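Local structure of colicin B (Escherichia coli, 1RH1) at residues A[156-161]-A[267-272]; A[162-167]-A[191-196]; A[168-173]-A[280-285]. The protein kills Escherichia coli and closely related bacteria by forming a channel that depolarises the cytoplasmic membrane and dissipates cellular energy. All coordinates share one frame; numbering follows the deposited sequence.

How the contacts relate
All three contacts lie in the N-terminal beta-rich half of the chain, on the same side of its centre. Contacts 1 and 2 meet in one mixed sheet: strand 189-201 pairs with 163-167 in contact 2 and with 266-271, which carries the arginine of contact 1. Strand 266-271 pairs in turn with 281-286, from which contact 3 crosses to strand 169-176 of a second sheet. Contact 3 is buried and built on side-chain to backbone hydrogen bonds; contact 2, partly buried, is a backbone ladder with valines on one face; contact 1, also partly buried, lays a guanidinium on a loop without a hydrogen bond between its segments. Contact 2 is nested inside the chain loop closed by contact 1.

Contact 1 of 3, residues A[156-161]-A[267-272]; sequences SQLPAA and DVIVRF
R271 reaches from the end of a beta strand and lays its guanidinium against the loop at L158, P159 and A160, so that the loop before strand 163-167 packs against an inner strand of the mixed beta sheet. R271 and L158 have the most surface buried here, and I269 comes next. CG of R271 stands anti to the backbone N (chi1 173°), the extended start of a side chain that bends only at chi3 (-140°). At its end the carbonyl O of P159 and CB of L158 lie over the same face of the guanidinium. P159 O is 2.9 Å from R271 NH1, but the angle is poor for a hydrogen bond; close polar contact with a probably charged group is the safer reading. NH1 also comes within 3.3 Å of A160 CA, while NH2 lies 3.5 Å from L158 O.

The other half of the contact is apolar. L158 and I269 are both buried, and both start their side chains toward the other segment, yet they meet loosely. V165 of strand 163-167 touches L158, P159 and I269, and P280 touches L158 and I269, which closes the small cluster. Backbone hydrogen bonds of I269 and R271 with V195 tie strand 266-271 to strand 189-201. Within the cluster, the nearest atoms of the leucine and isoleucine are L158 CD1 and I269 CG2, 4.5 Å apart.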
loop_
_atom_site.group_PDB
_atom_site.type_symbol
_atom_site.label_atom_id
_atom_site.label_comp_id
_atom_site.label_asym_id
_atom_site.label_seq_id
_atom_site.Cartn_x
_atom_site.Cartn_y
_atom_site.Cartn_z
ATOM N N SER A 156 -1.224 -30.250 6.141
ATOM C CA SER A 156 -2.095 -30.699 7.227
ATOM C C SER A 156 -2.705 -29.558 8.031
ATOM O O SER A 156 -3.663 -29.793 8.767
ATOM C CB SER A 156 -1.306 -31.586 8.184
ATOM O OG SER A 156 -0.425 -32.468 7.479
ATOM N N GLN A 157 -2.162 -28.333 7.922
ATOM C CA GLN A 157 -2.689 -27.149 8.575
ATOM C C GLN A 157 -3.199 -26.057 7.644
ATOM O O GLN A 157 -3.537 -24.948 8.084
ATOM C CB GLN A 157 -1.632 -26.588 9.451
ATOM C CG GLN A 157 -1.577 -27.313 10.773
ATOM C CD GLN A 157 -0.317 -26.939 11.529
ATOM O OE1 GLN A 157 -0.021 -25.767 11.802
ATOM N NE2 GLN A 157 0.459 -27.981 11.839
ATOM N N LEU A 158 -3.268 -26.359 6.337
ATOM C CA LEU A 158 -3.882 -25.466 5.356
ATOM C C LEU A 158 -5.307 -25.098 5.739
ATOM O O LEU A 158 -5.994 -25.927 6.339
ATOM C CB LEU A 158 -3.961 -26.111 4.000
ATOM C CG LEU A 158 -2.681 -26.272 3.259
ATOM C CD1 LEU A 158 -2.983 -27.056 2.009
ATOM C CD2 LEU A 158 -2.057 -24.912 2.983
ATOM N N PRO A 159 -5.840 -23.918 5.431
ATOM C CA PRO A 159 -7.246 -23.609 5.644
ATOM C C PRO A 159 -8.191 -24.453 4.768
ATOM O O PRO A 159 -7.789 -25.147 3.830
ATOM C CB PRO A 159 -7.335 -22.144 5.342
ATOM C CG PRO A 159 -5.925 -21.649 5.144
ATOM C CD PRO A 159 -5.198 -22.875 4.653
ATOM N N ALA A 160 -9.485 -24.417 5.099
ATOM C CA ALA A 160 -10.531 -25.012 4.266
ATOM C C ALA A 160 -10.638 -24.173 3.010
ATOM O O ALA A 160 -10.577 -22.943 3.126
ATOM C CB ALA A 160 -11.909 -24.962 4.919
ATOM N N ALA A 161 -10.842 -24.802 1.837
ATOM C CA ALA A 161 -10.917 -24.046 0.589
ATOM C C ALA A 161 -11.828 -22.834 0.639
ATOM O O ALA A 161 -12.765 -22.744 1.423
ATOM C CB ALA A 161 -11.388 -24.920 -0.531
ATOM N N ASP A 267 -2.943 -16.920 -9.024
ATOM C CA ASP A 267 -2.156 -17.982 -8.384
ATOM C C ASP A 267 -2.937 -18.507 -7.191
ATOM O O ASP A 267 -3.558 -17.741 -6.446
ATOM C CB ASP A 267 -0.785 -17.499 -7.878
ATOM C CG ASP A 267 -0.695 -16.279 -6.955
ATOM O OD1 ASP A 267 0.383 -16.046 -6.403
ATOM O OD2 ASP A 267 -1.683 -15.555 -6.803
ATOM N N VAL A 268 -3.009 -19.825 -7.036
ATOM C CA VAL A 268 -3.780 -20.407 -5.943
ATOM C C VAL A 268 -3.064 -21.620 -5.390
ATOM O O VAL A 268 -2.085 -22.084 -5.968
ATOM C CB VAL A 268 -5.199 -20.864 -6.393
ATOM C CG1 VAL A 268 -6.015 -19.713 -6.936
ATOM C CG2 VAL A 268 -5.075 -21.894 -7.488
ATOM N N ILE A 269 -3.532 -22.158 -4.272
ATOM C CA ILE A 269 -2.961 -23.391 -3.783
ATOM C C ILE A 269 -4.088 -24.379 -3.904
ATOM O O ILE A 269 -5.137 -24.294 -3.268
ATOM C CB ILE A 269 -2.479 -23.221 -2.327
ATOM C CG1 ILE A 269 -1.146 -22.499 -2.339
ATOM C CG2 ILE A 269 -2.293 -24.561 -1.647
ATOM C CD1 ILE A 269 -0.581 -22.275 -0.942
ATOM N N VAL A 270 -3.846 -25.293 -4.835
ATOM C CA VAL A 270 -4.797 -26.342 -5.137
ATOM C C VAL A 270 -4.556 -27.434 -4.120
ATOM O O VAL A 270 -3.459 -27.985 -4.019
ATOM C CB VAL A 270 -4.565 -26.882 -6.550
ATOM C CG1 VAL A 270 -5.573 -27.973 -6.788
ATOM C CG2 VAL A 270 -4.759 -25.815 -7.605
ATOM N N ARG A 271 -5.630 -27.693 -3.378
ATOM C CA ARG A 271 -5.701 -28.727 -2.342
ATOM C C ARG A 271 -6.448 -29.973 -2.853
ATOM O O ARG A 271 -7.622 -29.898 -3.222
ATOM C CB ARG A 271 -6.393 -28.074 -1.159
ATOM C CG ARG A 271 -6.743 -28.960 0.010
ATOM C CD ARG A 271 -7.485 -28.146 1.038
ATOM N NE ARG A 271 -6.997 -28.575 2.323
ATOM C CZ ARG A 271 -7.673 -28.377 3.451
ATOM N NH1 ARG A 271 -8.863 -27.761 3.445
ATOM N NH2 ARG A 271 -7.136 -28.802 4.606
ATOM N N PHE A 272 -5.832 -31.152 -2.893
ATOM C CA PHE A 272 -6.492 -32.329 -3.434
ATOM C C PHE A 272 -7.450 -33.048 -2.473
ATOM O O PHE A 272 -7.516 -32.657 -1.306
ATOM C CB PHE A 272 -5.384 -33.233 -3.937
ATOM C CG PHE A 272 -4.774 -32.638 -5.192
ATOM C CD1 PHE A 272 -5.312 -32.952 -6.438
ATOM C CD2 PHE A 272 -3.685 -31.764 -5.106
ATOM C CE1 PHE A 272 -4.763 -32.390 -7.589
ATOM C CE2 PHE A 272 -3.139 -31.207 -6.263
ATOM C CZ PHE A 272 -3.675 -31.518 -7.507
#

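Contact 2 of 3, residues A[162-167]-A[191-196]; sequences GNNVPV and TVPVVD
V165 and V192 face each other as a hydrogen-bonded pair in an antiparallel beta ladder, part of the mixed sheet. V165 N donates a hydrogen bond to V192 O at 2.8 Å, and V192 N donates one to V165 O at 2.9 Å. The same V165 O takes a second, weak bond from T191 OG1. Further along, V194 N bonds to N163 O at 2.7 Å and G162 N to V194 O in a nearly straight bond (171°).

On the face of V165, V192 and V194 the valines interlock: V165 CG1 meets V194 CG2 at 3.6 Å, the two side chains crossing at about a right angle. With chi1 at 60°, V165 CG1 lies between its own backbone N and carbonyl carbon, where it touches both V194 CG2 and V192 O, the latter at 3.2 Å. V167 CG1 packs on V192 CB.

Outside the ladder, N163 ND2 hydrogen-bonds to A160 O in the preceding loop, and P166 O accepts a bond from T151 OG1. The face of N164, P166, T191 and P193 is more polar. There N164 CB meets T191 CG2, and the amide ND2 of N164 lies 3.4 Å from P193 CB.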
loop_
_atom_site.group_PDB
_atom_site.type_symbol
_atom_site.label_atom_id
_atom_site.label_comp_id
_atom_site.label_asym_id
_atom_site.label_seq_id
_atom_site.Cartn_x
_atom_site.Cartn_y
_atom_site.Cartn_z
ATOM N N GLY A 162 -11.475 -21.827 -0.137
ATOM C CA GLY A 162 -12.201 -20.576 -0.082
ATOM C C GLY A 162 -11.702 -19.709 1.060
ATOM O O GLY A 162 -12.470 -18.965 1.658
ATOM N N ASN A 163 -10.422 -19.836 1.401
ATOM C CA ASN A 163 -9.765 -18.991 2.374
ATOM C C ASN A 163 -8.327 -18.825 1.942
ATOM O O ASN A 163 -7.751 -19.662 1.238
ATOM C CB ASN A 163 -9.766 -19.597 3.762
ATOM C CG ASN A 163 -11.126 -19.577 4.435
ATOM O OD1 ASN A 163 -11.496 -18.638 5.143
ATOM N ND2 ASN A 163 -11.906 -20.635 4.195
ATOM N N ASN A 164 -7.758 -17.698 2.367
ATOM C CA ASN A 164 -6.387 -17.386 2.030
ATOM C C ASN A 164 -5.413 -17.950 3.039
ATOM O O ASN A 164 -5.624 -17.858 4.249
ATOM C CB ASN A 164 -6.204 -15.887 1.947
ATOM C CG ASN A 164 -6.996 -15.184 0.845
ATOM O OD1 ASN A 164 -7.258 -13.988 0.941
ATOM N ND2 ASN A 164 -7.430 -15.817 -0.238
ATOM N N VAL A 165 -4.370 -18.594 2.530
ATOM C CA VAL A 165 -3.311 -19.106 3.371
ATOM C C VAL A 165 -2.111 -18.156 3.340
ATOM O O VAL A 165 -1.724 -17.638 2.297
ATOM C CB VAL A 165 -2.968 -20.531 2.872
ATOM C CG1 VAL A 165 -2.502 -20.556 1.435
ATOM C CG2 VAL A 165 -1.859 -21.084 3.743
ATOM N N PRO A 166 -1.507 -17.850 4.485
ATOM C CA PRO A 166 -0.252 -17.117 4.582
ATOM C C PRO A 166 0.847 -17.669 3.715
ATOM O O PRO A 166 1.098 -18.855 3.826
ATOM C CB PRO A 166 0.038 -17.189 6.029
ATOM C CG PRO A 166 -1.328 -17.041 6.629
ATOM C CD PRO A 166 -2.150 -17.967 5.787
ATOM N N VAL A 167 1.481 -16.913 2.814
ATOM C CA VAL A 167 2.593 -17.428 1.995
ATOM C C VAL A 167 3.892 -16.643 2.172
ATOM O O VAL A 167 3.855 -15.500 2.662
ATOM C CB VAL A 167 2.265 -17.430 0.460
ATOM C CG1 VAL A 167 1.225 -18.476 0.144
ATOM C CG2 VAL A 167 1.733 -16.087 0.026
ATOM N N THR A 191 -0.373 -13.318 1.108
ATOM C CA THR A 191 -1.367 -14.368 1.273
ATOM C C THR A 191 -1.819 -14.956 -0.064
ATOM O O THR A 191 -1.714 -14.264 -1.068
ATOM C CB THR A 191 -2.473 -13.689 2.093
ATOM O OG1 THR A 191 -2.672 -14.653 3.101
ATOM C CG2 THR A 191 -3.778 -13.353 1.425
ATOM N N VAL A 192 -2.288 -16.204 -0.172
ATOM C CA VAL A 192 -2.758 -16.818 -1.426
ATOM C C VAL A 192 -4.045 -17.625 -1.236
ATOM O O VAL A 192 -4.115 -18.415 -0.300
ATOM C CB VAL A 192 -1.625 -17.731 -1.992
ATOM C CG1 VAL A 192 -2.102 -18.802 -2.972
ATOM C CG2 VAL A 192 -0.708 -16.844 -2.808
ATOM N N PRO A 193 -5.097 -17.543 -2.053
ATOM C CA PRO A 193 -6.307 -18.370 -1.941
ATOM C C PRO A 193 -6.197 -19.879 -2.032
ATOM O O PRO A 193 -5.577 -20.382 -2.973
ATOM C CB PRO A 193 -7.231 -17.846 -3.001
ATOM C CG PRO A 193 -6.283 -17.207 -3.978
ATOM C CD PRO A 193 -5.270 -16.527 -3.070
ATOM N N VAL A 194 -6.763 -20.602 -1.050
ATOM C CA VAL A 194 -6.843 -22.057 -1.144
ATOM C C VAL A 194 -8.086 -22.433 -1.976
ATOM O O VAL A 194 -9.190 -21.914 -1.745
ATOM C CB VAL A 194 -6.915 -22.644 0.276
ATOM C CG1 VAL A 194 -7.086 -24.155 0.293
ATOM C CG2 VAL A 194 -5.603 -22.325 0.946
ATOM N N VAL A 195 -7.906 -23.254 -3.031
ATOM C CA VAL A 195 -9.014 -23.733 -3.853
ATOM C C VAL A 195 -9.012 -25.241 -3.794
ATOM O O VAL A 195 -8.012 -25.878 -3.433
ATOM C CB VAL A 195 -8.947 -23.357 -5.379
ATOM C CG1 VAL A 195 -8.919 -21.850 -5.534
ATOM C CG2 VAL A 195 -7.738 -23.987 -6.046
ATOM N N ASP A 196 -10.150 -25.773 -4.257
ATOM C CA ASP A 196 -10.415 -27.202 -4.175
ATOM C C ASP A 196 -10.475 -28.046 -5.435
ATOM O O ASP A 196 -11.314 -27.826 -6.309
ATOM C CB ASP A 196 -11.718 -27.421 -3.434
ATOM C CG ASP A 196 -11.532 -28.507 -2.399
ATOM O OD1 ASP A 196 -11.313 -28.152 -1.236
ATOM O OD2 ASP A 196 -11.587 -29.691 -2.761
#

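Contact 3 of 3, residues A[168-173]-A[280-285]; sequences KYRLTD and PLYISA
Y282 OH is gripped by two groups: it accepts a hydrogen bond from L171 N at 2.7 Å and hydrogen-bonds to D267 OD1, on the strand beside its own. The first bond is close to straight (164°), and it joins a strand of one beta sheet to a strand of another. CG of Y282 is anti to the backbone N; the CE1 edge of the ring comes up to L171, whose CB meets it in the ring plane, 3.7 Å from CE1.

Two residues further along the strand, S284 makes the second bridge. Its OG, likewise anti to the backbone N, donates to L171 O at 2.7 Å, approaching from well out of the carbonyl plane. L171 therefore has both its N-H and its C=O taken by side chains from the facing strand, while its neighbours R170 and T172 pair on the other side with I185 and A183 of strand 179-186.

R170 crosses Y282 at about a right angle, its guanidinium 79° from the plane of the ring, and its CB lies 3.8 Å from the phenol OH. NE forms a salt bridge with D267 OD1, the oxygen that also holds Y282 OH, and NH2 reaches D17 of the TonB box.

The two strands run nearly parallel, 17° apart with axes 7.1 Å from each other, too far for backbone pairing. Strand 139-146 flanks the contact, its Q145 touching both L171 and Y282, while strand 179-186 borders 169-176, strand 266-271 borders 281-286, and D173 forms a salt bridge with R297 of helix 291-340.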
loop_
_atom_site.group_PDB
_atom_site.type_symbol
_atom_site.label_atom_id
_atom_site.label_comp_id
_atom_site.label_asym_id
_atom_site.label_seq_id
_atom_site.Cartn_x
_atom_site.Cartn_y
_atom_site.Cartn_z
ATOM N N LYS A 168 5.050 -17.221 1.801
ATOM C CA LYS A 168 6.305 -16.471 1.890
ATOM C C LYS A 168 6.944 -16.014 0.591
ATOM O O LYS A 168 7.775 -15.107 0.582
ATOM C CB LYS A 168 7.401 -17.238 2.629
ATOM C CG LYS A 168 7.694 -18.632 2.188
ATOM C CD LYS A 168 8.865 -19.179 2.961
ATOM C CE LYS A 168 8.873 -20.663 2.638
ATOM N NZ LYS A 168 10.110 -21.257 3.082
ATOM N N TYR A 169 6.568 -16.686 -0.491
ATOM C CA TYR A 169 7.029 -16.467 -1.839
ATOM C C TYR A 169 5.801 -16.627 -2.688
ATOM O O TYR A 169 4.864 -17.339 -2.338
ATOM C CB TYR A 169 8.077 -17.517 -2.269
ATOM C CG TYR A 169 9.414 -17.233 -1.602
ATOM C CD1 TYR A 169 9.934 -18.096 -0.650
ATOM C CD2 TYR A 169 10.089 -16.039 -1.877
ATOM C CE1 TYR A 169 11.116 -17.754 0.031
ATOM C CE2 TYR A 169 11.262 -15.688 -1.204
ATOM C CZ TYR A 169 11.777 -16.548 -0.241
ATOM O OH TYR A 169 12.915 -16.180 0.465
ATOM N N ARG A 170 5.795 -15.898 -3.795
ATOM C CA ARG A 170 4.762 -15.985 -4.796
ATOM C C ARG A 170 5.386 -15.893 -6.161
ATOM O O ARG A 170 6.433 -15.288 -6.364
ATOM C CB ARG A 170 3.768 -14.868 -4.644
ATOM C CG ARG A 170 2.761 -15.156 -3.544
ATOM C CD ARG A 170 1.672 -14.093 -3.436
ATOM N NE ARG A 170 0.832 -14.071 -4.617
ATOM C CZ ARG A 170 0.460 -12.955 -5.248
ATOM N NH1 ARG A 170 -0.300 -13.077 -6.313
ATOM N NH2 ARG A 170 0.809 -11.725 -4.871
ATOM N N LEU A 171 4.768 -16.551 -7.122
ATOM C CA LEU A 171 5.204 -16.486 -8.496
ATOM C C LEU A 171 4.153 -15.747 -9.325
ATOM O O LEU A 171 3.049 -16.231 -9.534
ATOM C CB LEU A 171 5.420 -17.919 -8.945
ATOM C CG LEU A 171 6.800 -18.514 -8.897
ATOM C CD1 LEU A 171 7.474 -18.300 -7.579
ATOM C CD2 LEU A 171 6.652 -19.961 -9.179
ATOM N N THR A 172 4.430 -14.520 -9.754
ATOM C CA THR A 172 3.533 -13.699 -10.577
ATOM C C THR A 172 4.313 -12.939 -11.635
ATOM O O THR A 172 5.431 -13.343 -11.947
ATOM C CB THR A 172 2.758 -12.639 -9.772
ATOM O OG1 THR A 172 3.691 -11.919 -8.979
ATOM C CG2 THR A 172 1.680 -13.260 -8.925
ATOM N N ASP A 173 3.812 -11.845 -12.220
ATOM C CA ASP A 173 4.589 -11.207 -13.263
ATOM C C ASP A 173 4.979 -9.785 -12.933
ATOM O O ASP A 173 4.471 -9.196 -11.988
ATOM C CB ASP A 173 3.814 -11.310 -14.605
ATOM C CG ASP A 173 2.651 -10.393 -14.937
ATOM O OD1 ASP A 173 1.887 -9.984 -14.066
ATOM O OD2 ASP A 173 2.498 -10.098 -16.114
ATOM N N PRO A 280 -0.870 -30.645 -1.724
ATOM C CA PRO A 280 -1.149 -29.333 -2.269
ATOM C C PRO A 280 -0.105 -28.745 -3.179
ATOM O O PRO A 280 1.098 -28.745 -2.913
ATOM C CB PRO A 280 -1.399 -28.482 -1.060
ATOM C CG PRO A 280 -0.896 -29.296 0.081
ATOM C CD PRO A 280 -1.313 -30.672 -0.341
ATOM N N LEU A 281 -0.654 -28.296 -4.298
ATOM C CA LEU A 281 0.135 -27.666 -5.330
ATOM C C LEU A 281 -0.181 -26.180 -5.461
ATOM O O LEU A 281 -1.338 -25.756 -5.385
ATOM C CB LEU A 281 -0.150 -28.389 -6.605
ATOM C CG LEU A 281 0.755 -28.093 -7.771
ATOM C CD1 LEU A 281 2.156 -28.625 -7.479
ATOM C CD2 LEU A 281 0.148 -28.714 -9.032
ATOM N N TYR A 282 0.891 -25.390 -5.575
ATOM C CA TYR A 282 0.777 -23.968 -5.811
ATOM C C TYR A 282 0.907 -23.857 -7.303
ATOM O O TYR A 282 1.820 -24.413 -7.901
ATOM C CB TYR A 282 1.901 -23.176 -5.167
ATOM C CG TYR A 282 2.017 -21.688 -5.553
ATOM C CD1 TYR A 282 2.907 -21.295 -6.549
ATOM C CD2 TYR A 282 1.245 -20.714 -4.918
ATOM C CE1 TYR A 282 3.028 -19.959 -6.914
ATOM C CE2 TYR A 282 1.357 -19.367 -5.275
ATOM C CZ TYR A 282 2.247 -19.010 -6.274
ATOM O OH TYR A 282 2.343 -17.697 -6.666
ATOM N N ILE A 283 -0.000 -23.098 -7.896
ATOM C CA ILE A 283 0.029 -22.917 -9.320
ATOM C C ILE A 283 -0.277 -21.492 -9.713
ATOM O O ILE A 283 -1.128 -20.817 -9.144
ATOM C CB ILE A 283 -0.941 -24.003 -9.852
ATOM C CG1 ILE A 283 -0.956 -23.964 -11.349
ATOM C CG2 ILE A 283 -2.327 -23.824 -9.298
ATOM C CD1 ILE A 283 -1.513 -25.313 -11.847
ATOM N N SER A 284 0.534 -21.017 -10.650
ATOM C CA SER A 284 0.437 -19.655 -11.156
ATOM C C SER A 284 0.052 -19.592 -12.626
ATOM O O SER A 284 0.707 -20.218 -13.459
ATOM C CB SER A 284 1.754 -18.943 -10.992
ATOM O OG SER A 284 1.523 -17.572 -11.292
ATOM N N ALA A 285 -0.971 -18.803 -12.973
ATOM C CA ALA A 285 -1.475 -18.750 -14.336
ATOM C C ALA A 285 -1.553 -17.342 -14.902
ATOM O O ALA A 285 -2.500 -16.589 -14.647
ATOM C CB ALA A 285 -2.863 -19.367 -14.377
#